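Local atomic coordinates of nucleoporin NUP159 (Saccharomyces cerevisiae, PDB entry 1XIP), a protein that forms part of the nuclear pore complex and, through its N-terminal beta-propeller domain, tethers the helicase Dbp5 to the pore for mRNA export. Residues Asp70-Asp75 with Gly373-Val378. Numbering follows the deposited sequence.
Sequences DHITSD and GSLQIV
I72, in the last turn of helix 65-73, faces I377 on the strand that begins at S374, with their CA atoms 7.4 Å apart and no hydrogen bond joining the two backbones. The contact is apolar apart from one methyl lying on a backbone oxygen. I72 forks at CB, and its chi1 of -63° lays CG1 beside the backbone N and CG2 anti to it, sending CG2 to I377 and the CG1-CD1 arm to L375. CG2 meets I377 CD1 at 3.8 Å, and I72 CB lies almost as near to that same methyl; the two isoleucines cross obliquely. On the longer arm, I72 CD1 comes to 4.1 Å from L375 CD2 and 3.7 Å from the backbone oxygen L375 O. Here the side chains cross at about a right angle. L375 and I377, two residues apart, both send their CB toward the helix, while Q376 between them points away. T73 CG2 adds a looser touch on I377 CD1 at 4.4 Å; its hydroxyl bonds back to R69 O. Beyond T73 the chain leaves the helix, and D70 O receives both S74 N (3.0 Å) and S74 OG (2.7 Å), from opposite faces of its carbonyl plane, which fastens the last turn. K25 of strand 18-26 ties down this end as well, its NZ bonding to H71 O and S74 O and making a salt bridge with D75. L375 and I377 also touch Y367 of strand 365-370. The helix, inserted between strands 59-64 and 83-86 of one blade, thus packs on the blade where N-terminal strand 18-26 pairs with C-terminal 374-381, the ring closure usual in beta-propellers.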
ATOM      1  N   ASP A  70      12.401  19.659  -3.525  1.00 20.61           N
ATOM      2  CA  ASP A  70      12.531  21.101  -3.686  1.00 20.01           C
ATOM      3  C   ASP A  70      11.378  21.711  -4.474  1.00 19.96           C
ATOM      4  O   ASP A  70      10.949  22.838  -4.194  1.00 19.68           O
ATOM      5  CB  ASP A  70      13.846  21.425  -4.384  1.00 19.87           C
ATOM      6  CG  ASP A  70      15.047  21.289  -3.470  1.00 20.95           C
ATOM      7  OD1 ASP A  70      14.876  20.949  -2.280  1.00 21.55           O
ATOM      8  OD2 ASP A  70      16.222  21.495  -3.861  1.00 24.27           O
ATOM      9  N   HIS A  71      10.901  20.975  -5.473  1.00 19.83           N
ATOM     10  CA  HIS A  71       9.750  21.400  -6.264  1.00 19.71           C
ATOM     11  C   HIS A  71       8.498  21.535  -5.385  1.00 20.29           C
ATOM     12  O   HIS A  71       7.745  22.501  -5.490  1.00 19.84           O
ATOM     13  CB  HIS A  71       9.496  20.425  -7.424  1.00 18.54           C
ATOM     14  CG  HIS A  71       8.286  20.761  -8.236  1.00 18.20           C
ATOM     15  ND1 HIS A  71       8.195  21.905  -9.009  1.00 17.52           N
ATOM     16  CD2 HIS A  71       7.108  20.110  -8.390  1.00 17.22           C
ATOM     17  CE1 HIS A  71       7.015  21.940  -9.602  1.00 17.01           C
ATOM     18  NE2 HIS A  71       6.335  20.863  -9.241  1.00 16.54           N
ATOM     19  N   ILE A  72       8.296  20.561  -4.508  1.00 21.49           N
ATOM     20  CA  ILE A  72       7.105  20.515  -3.674  1.00 22.57           C
ATOM     21  C   ILE A  72       7.156  21.540  -2.533  1.00 23.78           C
ATOM     22  O   ILE A  72       6.159  22.189  -2.233  1.00 23.86           O
ATOM     23  CB  ILE A  72       6.922  19.095  -3.109  1.00 22.27           C
ATOM     24  CG1 ILE A  72       6.702  18.070  -4.229  1.00 21.57           C
ATOM     25  CG2 ILE A  72       5.835  19.069  -2.054  1.00 21.97           C
ATOM     26  CD1 ILE A  72       5.352  18.101  -4.885  1.00 22.53           C
ATOM     27  N   THR A  73       8.323  21.692  -1.913  1.00 25.29           N
ATOM     28  CA  THR A  73       8.446  22.509  -0.708  1.00 26.91           C
ATOM     29  C   THR A  73       8.740  23.993  -0.958  1.00 28.20           C
ATOM     30  O   THR A  73       8.313  24.852  -0.183  1.00 28.45           O
ATOM     31  CB  THR A  73       9.454  21.880   0.297  1.00 26.71           C
ATOM     32  OG1 THR A  73      10.719  21.648  -0.336  1.00 26.02           O
ATOM     33  CG2 THR A  73       8.999  20.493   0.678  1.00 27.36           C
ATOM     34  N   SER A  74       9.465  24.292  -2.030  1.00 30.07           N
ATOM     35  CA  SER A  74       9.657  25.684  -2.457  1.00 31.71           C
ATOM     36  C   SER A  74       8.803  25.976  -3.702  1.00 32.67           C
ATOM     37  O   SER A  74       8.091  25.097  -4.199  1.00 32.79           O
ATOM     38  CB  SER A  74      11.145  25.988  -2.699  1.00 31.70           C
ATOM     39  OG  SER A  74      11.601  25.451  -3.934  1.00 32.97           O
ATOM     40  N   ASP A  75       8.844  27.210  -4.188  1.00 34.14           N
ATOM     41  CA  ASP A  75       8.042  27.579  -5.365  1.00 35.57           C
ATOM     42  C   ASP A  75       8.936  28.139  -6.481  1.00 35.88           C
ATOM     43  O   ASP A  75       8.515  29.000  -7.267  1.00 36.38           O
ATOM     44  CB  ASP A  75       6.904  28.566  -4.982  1.00 35.83           C
ATOM     45  CG  ASP A  75       5.504  27.890  -4.968  1.00 36.69           C
ATOM     46  OD1 ASP A  75       4.688  28.154  -5.886  1.00 37.14           O
ATOM     47  OD2 ASP A  75       5.136  27.087  -4.078  1.00 36.98           O
ATOM     48  N   GLY A 373      -2.533  12.658  -9.752  1.00 18.44           N
ATOM     49  CA  GLY A 373      -1.151  12.977 -10.060  1.00 18.45           C
ATOM     50  C   GLY A 373      -0.567  14.021  -9.136  1.00 18.99           C
ATOM     51  O   GLY A 373       0.522  14.520  -9.358  1.00 18.91           O
ATOM     52  N   SER A 374      -1.312  14.375  -8.098  1.00 19.86           N
ATOM     53  CA  SER A 374      -0.820  15.301  -7.102  1.00 20.14           C
ATOM     54  C   SER A 374       0.013  14.549  -6.086  1.00 19.97           C
ATOM     55  O   SER A 374      -0.308  13.411  -5.736  1.00 19.72           O
ATOM     56  CB  SER A 374      -1.979  16.009  -6.425  1.00 20.07           C
ATOM     57  OG  SER A 374      -1.509  17.147  -5.725  1.00 23.38           O
ATOM     58  N   LEU A 375       1.095  15.177  -5.632  1.00 20.03           N
ATOM     59  CA  LEU A 375       1.970  14.575  -4.646  1.00 19.91           C
ATOM     60  C   LEU A 375       2.046  15.454  -3.426  1.00 20.57           C
ATOM     61  O   LEU A 375       2.239  16.662  -3.524  1.00 20.93           O
ATOM     62  CB  LEU A 375       3.385  14.326  -5.210  1.00 19.80           C
ATOM     63  CG  LEU A 375       4.292  13.457  -4.300  1.00 19.05           C
ATOM     64  CD1 LEU A 375       4.912  12.360  -5.056  1.00 18.90           C
ATOM     65  CD2 LEU A 375       5.349  14.245  -3.592  1.00 20.08           C
ATOM     66  N   GLN A 376       1.930  14.823  -2.272  1.00 21.67           N
ATOM     67  CA  GLN A 376       1.964  15.492  -0.993  1.00 22.87           C
ATOM     68  C   GLN A 376       3.189  15.002  -0.193  1.00 23.64           C
ATOM     69  O   GLN A 376       3.485  13.791  -0.176  1.00 24.03           O
ATOM     70  CB  GLN A 376       0.691  15.149  -0.262  1.00 22.62           C
ATOM     71  CG  GLN A 376       0.545  15.771   1.070  1.00 25.34           C
ATOM     72  CD  GLN A 376      -0.698  15.279   1.817  1.00 29.56           C
ATOM     73  OE1 GLN A 376      -1.432  14.387   1.328  1.00 30.37           O
ATOM     74  NE2 GLN A 376      -0.939  15.852   3.005  1.00 30.54           N
ATOM     75  N   ILE A 377       3.907  15.929   0.443  1.00 23.90           N
ATOM     76  CA  ILE A 377       4.967  15.544   1.376  1.00 24.48           C
ATOM     77  C   ILE A 377       4.566  15.902   2.795  1.00 25.33           C
ATOM     78  O   ILE A 377       4.194  17.044   3.080  1.00 24.71           O
ATOM     79  CB  ILE A 377       6.334  16.198   1.043  1.00 24.20           C
ATOM     80  CG1 ILE A 377       6.848  15.754  -0.329  1.00 23.86           C
ATOM     81  CG2 ILE A 377       7.366  15.855   2.135  1.00 23.14           C
ATOM     82  CD1 ILE A 377       8.191  16.365  -0.695  1.00 21.02           C
ATOM     83  N   VAL A 378       4.668  14.914   3.679  1.00 26.59           N
ATOM     84  CA  VAL A 378       4.235  15.053   5.059  1.00 27.86           C
ATOM     85  C   VAL A 378       5.346  14.540   6.004  1.00 29.19           C
ATOM     86  O   VAL A 378       5.744  13.374   5.952  1.00 29.62           O
ATOM     87  CB  VAL A 378       2.880  14.300   5.274  1.00 27.54           C
ATOM     88  CG1 VAL A 378       2.489  14.317   6.676  1.00 28.18           C
ATOM     89  CG2 VAL A 378       1.777  14.936   4.466  1.00 26.61           C
TER